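Local coordinates for protein putative N-acetylmuramoyl-L-alanine amidase,autolysin cwp6 (Peptoclostridium difficile, PDB 5J72) that probably hydrolyses the amide bond between N-acetylmuramic acid and L-alanine in peptidoglycan as a zinc-containing autolysin, held at the cell wall by CWB2 modules, at residues T174-T179 / L246-E251; K250-D253 / D257-K260; Y271-I276 / Q285-A290; E309-I314 / D326-I331; N339-A344 / I354-P359. All coordinates share one frame; numbering follows the deposited sequence.

Contact 1: residues T174-T179 / L246-E251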
# COMPACT_ATOMS: atom_id res chain seq x y z
N THR A 174 -14.41 4.59 -1.43
CA THR A 174 -14.17 3.60 -0.36
C THR A 174 -14.64 3.99 0.98
O THR A 174 -15.23 3.15 1.65
CB THR A 174 -12.64 3.15 -0.34
OG1 THR A 174 -12.45 2.39 -1.52
CG2 THR A 174 -12.31 2.33 0.86
N PRO A 175 -14.43 5.23 1.48
CA PRO A 175 -14.93 5.57 2.82
C PRO A 175 -16.47 5.48 2.96
O PRO A 175 -16.99 5.20 4.03
CB PRO A 175 -14.38 7.00 3.05
CG PRO A 175 -13.16 7.05 2.19
CD PRO A 175 -13.56 6.30 0.94
N LEU A 176 -17.17 5.75 1.85
CA LEU A 176 -18.65 5.64 1.91
C LEU A 176 -19.04 4.15 1.87
O LEU A 176 -19.92 3.74 2.61
CB LEU A 176 -19.23 6.34 0.70
CG LEU A 176 -20.81 6.27 0.66
CD1 LEU A 176 -21.39 6.89 1.97
CD2 LEU A 176 -21.30 7.13 -0.53
N ALA A 177 -18.44 3.35 0.93
CA ALA A 177 -18.73 1.92 0.94
C ALA A 177 -18.44 1.33 2.31
O ALA A 177 -19.20 0.47 2.77
CB ALA A 177 -17.89 1.19 -0.12
N SER A 178 -17.38 1.80 2.98
CA SER A 178 -17.04 1.28 4.30
C SER A 178 -18.06 1.73 5.33
O SER A 178 -18.39 0.97 6.26
CB SER A 178 -15.66 1.77 4.76
OG SER A 178 -14.71 1.57 3.70
N THR A 179 -18.58 2.97 5.20
CA THR A 179 -19.60 3.42 6.13
C THR A 179 -20.88 2.56 5.98
O THR A 179 -21.53 2.25 6.98
CB THR A 179 -19.94 4.90 5.82
OG1 THR A 179 -18.75 5.67 6.13
CG2 THR A 179 -21.10 5.41 6.67
N LEU A 246 -17.21 16.03 -2.16
CA LEU A 246 -17.97 16.77 -1.13
C LEU A 246 -19.30 16.07 -0.88
O LEU A 246 -19.72 15.90 0.27
CB LEU A 246 -18.33 18.30 -1.57
CG LEU A 246 -19.23 19.03 -0.51
CD1 LEU A 246 -18.57 19.05 0.83
CD2 LEU A 246 -19.56 20.52 -1.00
N LEU A 247 -19.98 15.67 -1.95
CA LEU A 247 -21.32 15.03 -1.76
C LEU A 247 -21.18 13.69 -1.01
O LEU A 247 -22.03 13.33 -0.20
CB LEU A 247 -21.94 14.82 -3.14
CG LEU A 247 -22.35 16.20 -3.81
CD1 LEU A 247 -22.67 15.94 -5.31
CD2 LEU A 247 -23.53 16.79 -2.99
N ILE A 248 -20.06 12.97 -1.25
CA ILE A 248 -19.83 11.71 -0.51
C ILE A 248 -19.59 12.03 0.95
O ILE A 248 -20.11 11.37 1.85
CB ILE A 248 -18.62 11.04 -1.14
CG1 ILE A 248 -19.03 10.45 -2.52
CG2 ILE A 248 -18.07 9.96 -0.17
CD1 ILE A 248 -17.85 9.90 -3.34
N ALA A 249 -18.81 13.10 1.20
CA ALA A 249 -18.57 13.47 2.59
C ALA A 249 -19.90 13.84 3.30
O ALA A 249 -20.08 13.51 4.49
CB ALA A 249 -17.57 14.66 2.66
N LYS A 250 -20.81 14.56 2.61
CA LYS A 250 -22.09 14.89 3.27
C LYS A 250 -22.92 13.62 3.51
O LYS A 250 -23.67 13.53 4.50
CB LYS A 250 -22.91 15.84 2.35
CG LYS A 250 -22.24 17.23 2.26
CD LYS A 250 -23.03 18.11 1.20
CE LYS A 250 -22.43 19.50 1.08
NZ LYS A 250 -23.34 20.41 0.33
N GLU A 251 -22.79 12.64 2.60
CA GLU A 251 -23.53 11.39 2.81
C GLU A 251 -22.97 10.66 4.05
O GLU A 251 -23.73 10.18 4.89
CB GLU A 251 -23.44 10.53 1.54
CG GLU A 251 -24.07 9.15 1.78
CD GLU A 251 -25.63 9.10 1.66
OE1 GLU A 251 -26.25 10.15 1.38
OE2 GLU A 251 -26.21 7.98 1.84
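Leu176 of helix 174-180 packs against Ile248 and Glu251, which lie on one side of helix 241-253, about one turn apart. The close part is at the leucine tip: Leu176 CD1 lies 3.5 Å from Glu251 CG, and Leu176 CD2 is 4.1 Å from the same methylene, so the fork of the leucine closes on the aliphatic part of the glutamate. With chi1 of Leu176 at 180°, its CG extends opposite the backbone N and the branch reaches the neighbouring helix. Nearer the backbone the fit is looser, a single pair in which Leu176 CB meets Ile248 CG2 at 3.9 Å. Ile236 of strand 232-236 touches Leu176, Ile248 and Glu251 and completes this apolar patch. The more open side is that of Glu251, partly exposed, whose chain bends at chi2 (82°) and whose OE2 is hydrogen-bonded to Tyr180 OH, at the end of helix 174-180. Between residues 174-179 and 246-251, which belong to successive CWB2 sequence ranges, the contact is hydrocarbon only, and one residue further on Tyr180 adds a polar tie. Glu251 thus serves twice, lending its CH2 groups to the apolar patch and its carboxylate to a hydrogen bond between the helices.

Contact 2: residues K250-D253 / D257-K260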
# COMPACT_ATOMS: atom_id res chain seq x y z
N LYS A 250 -20.81 14.56 2.61
CA LYS A 250 -22.09 14.89 3.27
C LYS A 250 -22.92 13.62 3.51
O LYS A 250 -23.67 13.53 4.50
CB LYS A 250 -22.91 15.84 2.35
CG LYS A 250 -22.24 17.23 2.26
CD LYS A 250 -23.03 18.11 1.20
CE LYS A 250 -22.43 19.50 1.08
NZ LYS A 250 -23.34 20.41 0.33
N GLU A 251 -22.79 12.64 2.60
CA GLU A 251 -23.53 11.39 2.81
C GLU A 251 -22.97 10.66 4.05
O GLU A 251 -23.73 10.18 4.89
CB GLU A 251 -23.44 10.53 1.54
CG GLU A 251 -24.07 9.15 1.78
CD GLU A 251 -25.63 9.10 1.66
OE1 GLU A 251 -26.25 10.15 1.38
OE2 GLU A 251 -26.21 7.98 1.84
N ILE A 252 -21.61 10.61 4.19
CA ILE A 252 -21.07 9.96 5.38
C ILE A 252 -21.58 10.68 6.66
O ILE A 252 -21.91 10.04 7.66
CB ILE A 252 -19.49 9.98 5.30
CG1 ILE A 252 -19.01 9.06 4.14
CG2 ILE A 252 -18.90 9.51 6.65
CD1 ILE A 252 -17.49 9.27 3.73
N ASP A 253 -21.64 12.01 6.60
CA ASP A 253 -22.07 12.80 7.76
C ASP A 253 -23.55 12.48 8.20
O ASP A 253 -23.92 12.79 9.34
CB ASP A 253 -21.95 14.29 7.41
CG ASP A 253 -22.15 15.16 8.59
OD1 ASP A 253 -21.37 15.05 9.55
OD2 ASP A 253 -23.10 15.93 8.57
N ASP A 257 -20.55 11.68 12.61
CA ASP A 257 -19.92 12.96 12.32
C ASP A 257 -18.65 12.90 11.50
O ASP A 257 -17.77 12.08 11.78
CB ASP A 257 -19.56 13.67 13.66
CG ASP A 257 -20.77 14.15 14.47
OD1 ASP A 257 -20.61 14.43 15.66
OD2 ASP A 257 -21.89 14.22 13.90
N VAL A 258 -18.56 13.78 10.54
CA VAL A 258 -17.32 13.91 9.82
C VAL A 258 -16.43 14.89 10.63
O VAL A 258 -16.81 16.05 10.78
CB VAL A 258 -17.56 14.41 8.40
CG1 VAL A 258 -16.24 14.91 7.77
CG2 VAL A 258 -18.13 13.26 7.56
N ASN A 259 -15.30 14.43 11.16
CA ASN A 259 -14.43 15.35 11.90
C ASN A 259 -12.96 15.23 11.50
O ASN A 259 -12.10 15.83 12.12
CB ASN A 259 -14.59 15.14 13.38
CG ASN A 259 -14.31 13.75 13.81
OD1 ASN A 259 -13.69 12.95 13.08
ND2 ASN A 259 -14.82 13.36 14.96
N LYS A 260 -12.68 14.46 10.46
CA LYS A 260 -11.31 14.29 9.98
C LYS A 260 -11.38 14.20 8.45
O LYS A 260 -12.33 13.60 7.92
CB LYS A 260 -10.72 12.99 10.57
CG LYS A 260 -9.59 12.42 9.71
CD LYS A 260 -8.63 11.48 10.57
CE LYS A 260 -9.32 10.65 11.59
NZ LYS A 260 -8.39 9.56 12.13
O HOH W 1 -23.72 12.57 12.06
O HOH W 2 -22.47 16.10 11.93
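This is the helix-to-strand turn of a parallel alpha/beta unit of the CWB2 region, where the end of helix 241-253 leads into strand 260-265, an inner strand of a parallel four-stranded sheet. Asp253 and Ile252 on the helix side meet Asp257 and Val258 on the returning chain. The polar link is Val258 N to Asp253 OD1, a 3.2 Å hydrogen bond that is nearly straight (162°) and uses the anti lone pair of OD1, the one away from OD2. Asp253 has its CG opposite the backbone N (chi1 -171°), and this swings the carboxylate across to the returning chain. A weak hydrogen bond from Gln306 NE2 gives OD1 a further partner.

Beneath the polar link lies an apolar one. Val258 CG2 touches Ile252 CG2 at 3.9 Å, the two side chains crossing at about a right angle, and the same methyl rests against Asp253 CB. Trp302 of helix 297-306 packs on both Asp253 and Val258, while Pro286 touches Ile252 and Val258, so this layer is closed in by neighbouring elements. The outer layer is wet. The carboxylates of Asp253 and Asp257 approach each other, a like-charge pair whose repulsion is probably eased by the solvent between them. One water donates to Asp253 O and to Asp257 OD2, bridging backbone and side chain. A second water lies between the two acids, 2.8 Å from Asp253 OD1 and 2.8 Å from Asp257 OD2.

Contact 3: residues Y271-I276 / Q285-A290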
# COMPACT_ATOMS: atom_id res chain seq x y z
N TYR A 271 -3.35 8.86 -7.54
CA TYR A 271 -2.69 7.81 -6.75
C TYR A 271 -2.53 8.26 -5.31
O TYR A 271 -2.44 7.42 -4.44
CB TYR A 271 -1.34 7.43 -7.35
CG TYR A 271 -1.55 6.39 -8.41
CD1 TYR A 271 -1.73 6.75 -9.75
CD2 TYR A 271 -1.59 5.04 -8.09
CE1 TYR A 271 -1.94 5.80 -10.73
CE2 TYR A 271 -1.81 4.07 -9.08
CZ TYR A 271 -1.98 4.45 -10.39
OH TYR A 271 -2.18 3.52 -11.38
N ASP A 272 -2.52 9.55 -5.03
CA ASP A 272 -2.49 9.98 -3.62
C ASP A 272 -3.83 9.55 -2.97
O ASP A 272 -3.87 9.02 -1.84
CB ASP A 272 -2.36 11.52 -3.57
CG ASP A 272 -0.99 11.96 -4.03
OD1 ASP A 272 0.02 11.29 -3.65
OD2 ASP A 272 -0.90 12.95 -4.80
N ALA A 273 -4.96 9.82 -3.69
CA ALA A 273 -6.30 9.46 -3.17
C ALA A 273 -6.35 7.89 -2.99
O ALA A 273 -6.78 7.38 -1.96
CB ALA A 273 -7.37 9.95 -4.15
N LEU A 274 -5.93 7.17 -3.99
CA LEU A 274 -5.93 5.71 -3.91
C LEU A 274 -5.07 5.22 -2.75
O LEU A 274 -5.50 4.36 -1.98
CB LEU A 274 -5.24 5.19 -5.25
CG LEU A 274 -5.19 3.66 -5.45
CD1 LEU A 274 -4.91 3.36 -6.92
CD2 LEU A 274 -4.12 3.00 -4.66
N ASN A 275 -3.86 5.80 -2.60
CA ASN A 275 -2.99 5.35 -1.51
C ASN A 275 -3.58 5.56 -0.10
O ASN A 275 -3.24 4.80 0.76
CB ASN A 275 -1.60 6.12 -1.59
CG ASN A 275 -0.68 5.40 -2.58
OD1 ASN A 275 -0.74 4.16 -2.67
ND2 ASN A 275 0.14 6.09 -3.41
N ILE A 276 -4.44 6.62 0.14
CA ILE A 276 -4.97 6.82 1.50
C ILE A 276 -6.39 6.17 1.67
O ILE A 276 -6.97 6.21 2.74
CB ILE A 276 -5.01 8.35 1.76
CG1 ILE A 276 -5.19 8.62 3.27
CG2 ILE A 276 -6.18 9.00 0.93
CD1 ILE A 276 -4.03 8.03 4.18
N GLN A 285 -13.91 8.14 7.31
CA GLN A 285 -13.86 9.62 7.25
C GLN A 285 -13.52 9.90 5.81
O GLN A 285 -12.80 9.14 5.12
CB GLN A 285 -12.88 10.21 8.29
CG GLN A 285 -13.36 9.93 9.71
CD GLN A 285 -14.51 10.85 10.13
OE1 GLN A 285 -14.55 12.04 9.81
NE2 GLN A 285 -15.48 10.28 10.82
N PRO A 286 -14.05 10.99 5.26
CA PRO A 286 -13.80 11.24 3.84
C PRO A 286 -12.46 11.68 3.28
O PRO A 286 -11.63 12.30 3.94
CB PRO A 286 -14.84 12.30 3.50
CG PRO A 286 -15.09 13.04 4.79
CD PRO A 286 -14.67 12.15 5.95
N ILE A 287 -12.32 11.35 2.00
CA ILE A 287 -11.20 11.85 1.18
C ILE A 287 -11.80 13.08 0.47
O ILE A 287 -12.85 12.99 -0.20
CB ILE A 287 -10.75 10.83 0.12
CG1 ILE A 287 -10.11 9.57 0.81
CG2 ILE A 287 -9.72 11.51 -0.84
CD1 ILE A 287 -9.98 8.40 -0.25
N ILE A 288 -11.17 14.25 0.68
CA ILE A 288 -11.68 15.49 0.10
C ILE A 288 -10.74 15.82 -1.01
O ILE A 288 -9.52 15.90 -0.82
CB ILE A 288 -11.67 16.57 1.19
CG1 ILE A 288 -12.76 16.29 2.28
CG2 ILE A 288 -11.89 17.97 0.52
CD1 ILE A 288 -14.24 16.42 1.77
N LEU A 289 -11.28 15.97 -2.21
CA LEU A 289 -10.43 16.30 -3.33
C LEU A 289 -10.30 17.85 -3.51
O LEU A 289 -11.29 18.57 -3.45
CB LEU A 289 -10.96 15.64 -4.60
CG LEU A 289 -10.98 14.11 -4.50
CD1 LEU A 289 -11.48 13.52 -5.88
CD2 LEU A 289 -9.52 13.58 -4.21
N ALA A 290 -9.11 18.30 -3.77
CA ALA A 290 -8.83 19.74 -3.85
C ALA A 290 -8.02 20.13 -5.07
O ALA A 290 -7.59 19.30 -5.89
CB ALA A 290 -8.04 20.13 -2.61
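Two isoleucine torsions set up this contact. In Ile276, chi1 of -165° sends CG1 opposite the backbone N and leaves CG2 between N and the carbonyl carbon, the branch that faces the strand. In Ile287, chi1 of -67° puts CG1 opposite its carbonyl carbon, and CD1 extends from it over the helix backbone. The two side chains slide past each other in opposite directions: Ile276 CG2 lies 4.0 Å from Ile287 CG1 and also 4.0 Å from Ile287 CD1. One turn earlier the same CD1 reaches Ala273 O at 3.8 Å, a van der Waals contact with an oxygen that accepts a hydrogen bond from Ser277 OG. Ala273, with its short side chain, lets the strand come near: its CB is 4.3 Å from Ile287 CG2 and 4.2 Å from Leu289 CD2. Apart from that carbonyl oxygen the packing is apolar, at ordinary rather than tight distances, and all four residues are buried. Helix 270-283 runs antiparallel to strand 287-290, at 171° with the axes of the short segments 9.8 Å apart, as expected for the return of a beta-alpha-beta crossover from strand 260-265. That strand pairs with 287-290, which is the outermost of its sheet, while helix 346-357 packs on the helix through Val353 and Phe357 against Ile276, and helix 241-253 lies against Pro286 and Ile288.

Contact 4: residues E309-I314 / D326-I331. With CA (calcium ion), chain D.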
# COMPACT_ATOMS: atom_id res chain seq x y z
N GLU A 309 -11.55 18.09 13.43
CA GLU A 309 -10.53 17.88 14.42
C GLU A 309 -9.18 17.71 13.73
O GLU A 309 -8.18 18.17 14.28
CB GLU A 309 -10.89 16.65 15.21
CG GLU A 309 -12.17 16.94 15.98
CD GLU A 309 -12.61 15.83 16.91
OE1 GLU A 309 -11.92 14.77 16.96
OE2 GLU A 309 -13.66 16.01 17.58
N GLU A 310 -9.14 17.08 12.54
CA GLU A 310 -7.86 16.77 11.91
C GLU A 310 -7.95 16.81 10.42
O GLU A 310 -8.99 16.46 9.90
CB GLU A 310 -7.39 15.31 12.26
CG GLU A 310 -7.08 15.06 13.72
CD GLU A 310 -7.01 13.56 14.03
OE1 GLU A 310 -7.58 13.15 15.05
OE2 GLU A 310 -6.40 12.81 13.25
N ALA A 311 -6.89 17.30 9.73
CA ALA A 311 -6.81 17.30 8.27
C ALA A 311 -5.43 16.75 7.90
O ALA A 311 -4.42 17.15 8.50
CB ALA A 311 -6.99 18.69 7.70
N TYR A 312 -5.37 15.87 6.94
CA TYR A 312 -4.12 15.30 6.46
C TYR A 312 -4.00 15.63 5.02
O TYR A 312 -5.01 15.77 4.36
CB TYR A 312 -4.07 13.77 6.63
CG TYR A 312 -4.04 13.38 8.08
CD1 TYR A 312 -5.21 13.17 8.79
CD2 TYR A 312 -2.82 13.27 8.76
CE1 TYR A 312 -5.19 12.86 10.14
CE2 TYR A 312 -2.79 12.96 10.13
CZ TYR A 312 -3.98 12.76 10.80
OH TYR A 312 -3.99 12.49 12.15
N TYR A 313 -2.77 15.82 4.53
CA TYR A 313 -2.53 16.17 3.12
C TYR A 313 -1.71 15.08 2.47
O TYR A 313 -0.55 14.89 2.86
CB TYR A 313 -1.75 17.52 3.06
CG TYR A 313 -2.41 18.57 3.92
CD1 TYR A 313 -3.46 19.35 3.43
CD2 TYR A 313 -2.00 18.78 5.24
CE1 TYR A 313 -4.09 20.29 4.23
CE2 TYR A 313 -2.63 19.71 6.04
CZ TYR A 313 -3.68 20.46 5.54
OH TYR A 313 -4.34 21.36 6.36
N ILE A 314 -2.25 14.40 1.47
CA ILE A 314 -1.53 13.32 0.83
C ILE A 314 -1.04 13.84 -0.49
O ILE A 314 -1.85 14.08 -1.37
CB ILE A 314 -2.47 12.06 0.59
CG1 ILE A 314 -3.26 11.72 1.89
CG2 ILE A 314 -1.63 10.82 0.12
CD1 ILE A 314 -2.40 11.48 3.17
N ASP A 326 -2.45 26.25 4.71
CA ASP A 326 -2.82 27.45 5.44
C ASP A 326 -4.33 27.57 5.52
O ASP A 326 -4.85 27.89 6.58
CB ASP A 326 -2.31 28.68 4.69
CG ASP A 326 -2.80 29.93 5.42
OD1 ASP A 326 -3.74 30.60 4.90
OD2 ASP A 326 -2.27 30.21 6.51
N GLN A 327 -5.02 27.37 4.39
CA GLN A 327 -6.50 27.47 4.33
C GLN A 327 -7.15 26.49 5.29
O GLN A 327 -7.98 26.88 6.11
CB GLN A 327 -6.97 27.13 2.93
CG GLN A 327 -8.49 27.24 2.80
CD GLN A 327 -8.96 26.76 1.42
OE1 GLN A 327 -8.56 25.70 0.94
NE2 GLN A 327 -9.87 27.50 0.77
N ILE A 328 -6.73 25.21 5.22
CA ILE A 328 -7.36 24.17 6.04
C ILE A 328 -6.89 24.19 7.47
O ILE A 328 -7.67 23.94 8.40
CB ILE A 328 -7.11 22.80 5.36
CG1 ILE A 328 -7.74 22.81 3.95
CG2 ILE A 328 -7.69 21.67 6.28
CD1 ILE A 328 -9.27 23.15 3.98
N SER A 329 -5.60 24.49 7.69
CA SER A 329 -5.12 24.60 9.05
C SER A 329 -5.96 25.59 9.84
O SER A 329 -6.12 25.43 11.05
CB SER A 329 -3.67 25.12 9.05
OG SER A 329 -3.16 25.06 10.37
N LYS A 330 -6.46 26.65 9.19
CA LYS A 330 -7.27 27.69 9.88
C LYS A 330 -8.65 27.18 10.30
O LYS A 330 -9.26 27.74 11.22
CB LYS A 330 -7.42 28.89 8.96
CG LYS A 330 -6.12 29.67 8.92
CD LYS A 330 -6.19 30.88 8.03
CE LYS A 330 -4.89 31.62 8.21
NZ LYS A 330 -4.52 32.36 7.00
N ILE A 331 -9.15 26.11 9.65
CA ILE A 331 -10.49 25.61 10.03
C ILE A 331 -10.44 24.19 10.65
O ILE A 331 -11.49 23.67 10.98
CB ILE A 331 -11.51 25.66 8.85
CG1 ILE A 331 -11.01 24.83 7.63
CG2 ILE A 331 -11.74 27.12 8.47
CD1 ILE A 331 -12.16 24.34 6.69
CA CA D . -6.90 25.58 13.36
O HOH W 3 -5.36 24.80 14.69
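The beta-alpha-beta unit of strand 308-314, helix 322-329 and strand 334-341 holds this contact, with a calcium ion bound just past the packed surface. Ile328 is the helix residue that meets the strand, and Ala311 and Tyr313, two apart on one face of the strand, receive it. Its CG2, set opposite the backbone N by chi1 of -60°, lies 3.4 Å from Ala311 CB, tighter than usual for two carbons. The same methyl is 3.4 Å from Tyr313 OH, so it is lodged between the alanine and the phenol oxygen.

Tyr313 comes alongside in the opposite direction and offers the edge of its ring: Ile328 CB lies near the ring plane, 3.3 Å from Tyr313 OH and 4.1 Å from Tyr313 CE1. The hydroxyl itself is hydrogen-bonded to Gly335 O on the next strand, which satisfies this buried polar atom and probably limits how far the ring can swing. Ile263 of strand 260-265 touches both Tyr313 and Ile328 and continues the apolar layer.

On the far side of the helix Lys330 NZ reaches back to Asp326 OD1 in a 2.8 Å salt bridge, on the syn lone pair of that oxygen. Next to Ile328, Ser329 O binds the calcium ion at 2.5 Å, with Ala332 O and a water as its other ligands in the model; this site is a separate, local feature of the helix end. An isoleucine set between two strand residues of the same face is typical of helix-on-sheet packing in a beta-alpha-beta unit.

Contact 5: residues N339-A344 / I354-P359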
# COMPACT_ATOMS: atom_id res chain seq x y z
N ASN A 339 1.09 17.18 9.00
CA ASN A 339 0.16 16.13 8.57
C ASN A 339 0.28 15.85 7.10
O ASN A 339 -0.59 15.18 6.52
CB ASN A 339 -1.27 16.56 8.92
CG ASN A 339 -1.49 16.55 10.41
OD1 ASN A 339 -0.61 16.12 11.16
ND2 ASN A 339 -2.66 16.92 10.93
N ARG A 340 1.34 16.35 6.44
CA ARG A 340 1.54 16.02 5.04
C ARG A 340 2.26 14.67 4.89
O ARG A 340 3.22 14.39 5.59
CB ARG A 340 2.42 17.07 4.30
CG ARG A 340 2.63 16.70 2.83
CD ARG A 340 3.79 17.51 2.18
NE ARG A 340 3.50 18.96 2.15
CZ ARG A 340 2.78 19.58 1.22
NH1 ARG A 340 2.20 18.90 0.24
NH2 ARG A 340 2.64 20.91 1.24
N VAL A 341 1.81 13.84 3.96
CA VAL A 341 2.50 12.58 3.72
C VAL A 341 2.73 12.55 2.23
O VAL A 341 1.78 12.74 1.45
CB VAL A 341 1.66 11.33 4.14
CG1 VAL A 341 2.38 10.04 3.71
CG2 VAL A 341 1.45 11.33 5.67
N SER A 342 3.95 12.34 1.78
CA SER A 342 4.13 12.36 0.31
C SER A 342 5.15 11.36 -0.14
O SER A 342 5.43 10.43 0.59
CB SER A 342 4.55 13.77 -0.15
OG SER A 342 5.79 14.09 0.47
N GLY A 343 5.65 11.49 -1.36
CA GLY A 343 6.61 10.52 -1.87
C GLY A 343 7.02 10.95 -3.26
O GLY A 343 6.32 11.67 -3.92
N ALA A 344 8.20 10.47 -3.72
CA ALA A 344 8.72 10.79 -5.06
C ALA A 344 7.80 10.25 -6.13
O ALA A 344 7.73 10.79 -7.22
CB ALA A 344 10.11 10.15 -5.20
N ILE A 354 1.66 3.65 4.44
CA ILE A 354 1.67 2.46 5.30
C ILE A 354 2.52 2.76 6.53
O ILE A 354 2.10 2.48 7.65
CB ILE A 354 2.20 1.26 4.46
CG1 ILE A 354 1.07 0.84 3.54
CG2 ILE A 354 2.56 -0.00 5.32
CD1 ILE A 354 1.49 -0.10 2.35
N LYS A 355 3.71 3.36 6.35
CA LYS A 355 4.52 3.64 7.53
C LYS A 355 3.84 4.58 8.51
O LYS A 355 3.91 4.37 9.73
CB LYS A 355 5.89 4.22 7.04
CG LYS A 355 6.73 4.83 8.15
CD LYS A 355 7.82 5.78 7.49
CE LYS A 355 7.16 7.06 6.99
NZ LYS A 355 8.13 7.99 6.34
N THR A 356 3.16 5.60 8.01
CA THR A 356 2.55 6.58 8.90
C THR A 356 1.23 6.18 9.51
O THR A 356 1.02 6.40 10.71
CB THR A 356 2.29 7.82 8.05
OG1 THR A 356 3.55 8.29 7.55
CG2 THR A 356 1.57 8.97 8.83
N PHE A 357 0.35 5.61 8.71
CA PHE A 357 -1.03 5.29 9.17
C PHE A 357 -1.24 3.88 9.61
O PHE A 357 -2.32 3.59 10.16
CB PHE A 357 -2.03 5.64 8.01
CG PHE A 357 -2.03 7.15 7.76
CD1 PHE A 357 -1.50 7.67 6.62
CD2 PHE A 357 -2.55 8.04 8.70
CE1 PHE A 357 -1.48 9.04 6.38
CE2 PHE A 357 -2.53 9.42 8.47
CZ PHE A 357 -2.00 9.90 7.31
N TYR A 358 -0.27 2.96 9.41
CA TYR A 358 -0.37 1.58 9.88
C TYR A 358 1.01 1.32 10.65
O TYR A 358 1.81 0.49 10.23
CB TYR A 358 -0.48 0.58 8.69
CG TYR A 358 -1.80 0.76 7.96
CD1 TYR A 358 -2.92 0.02 8.32
CD2 TYR A 358 -1.94 1.74 6.97
CE1 TYR A 358 -4.15 0.23 7.71
CE2 TYR A 358 -3.17 1.96 6.35
CZ TYR A 358 -4.27 1.20 6.72
OH TYR A 358 -5.44 1.37 6.03
N PRO A 359 1.23 2.03 11.74
CA PRO A 359 2.44 1.94 12.56
C PRO A 359 2.67 0.60 13.23
O PRO A 359 3.81 0.29 13.55
CB PRO A 359 2.25 3.07 13.57
CG PRO A 359 0.81 3.14 13.76
CD PRO A 359 0.27 2.96 12.36
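A small apolar helix-on-strand contact joins the end of strand 334-341, at the outer edge of its parallel sheet, to the last turn of helix 346-357. Val341 supplies the strand side and Thr356 and Phe357 the helix side. A single methyl does nearly all the work: Val341 CG2 lies 3.9 Å from Thr356 CG2, the two side chains tip to tip, and 3.8 Å from Phe357 CE1. The methyl approaches the phenyl obliquely, at its CE1 and CZ corner. Thr356 CG2 rests over the centre of the Phe357 ring, 3.8 Å above its plane, so the two methyls and the ring pack as one group. In Thr356 chi1 of -61° places that methyl opposite the backbone N and leaves OG1 beside it, where it is hydrogen-bonded to Asn352 O of the same helix; the polar end of the threonine is thus satisfied within the helix while its methyl meets the valine.

Phe357 also touches Ile276 of helix 270-283 and Ile314 of strand 308-314, and its ring meets Tyr312 edge-to-face. Asn352 and Val353, a turn earlier on the helix, extend the packing on Val341. Backbone hydrogen bonds of Val341 to Tyr313 and Gly315 tie this strand end to its neighbour. Such a layer of aliphatic and aromatic side chains between a parallel sheet and a helix is typical of helix-on-sheet packing in parallel alpha/beta folds.

From the N terminus, contact 1 spans the longest interval, 66 residues between its segments, and joins helices 174-180 and 241-253 from two CWB2 ranges. Contact 2 begins on that second helix, sharing Lys250 and Glu251, and closes the short turn into strand 260-265. Contacts 3, 4 and 5 follow in series, none nested within another or crossing it: contact 3 closes the helix 270-283 return to strand 287-290, contact 4 the passage from strand 308-314 into helix 322-329, and contact 5 that from strand 334-341 into helix 346-357. Gln285 bonds contact 3 to contact 2, Asn259 O joins contacts 2 and 4, and strand pairing joins contacts 4 and 5.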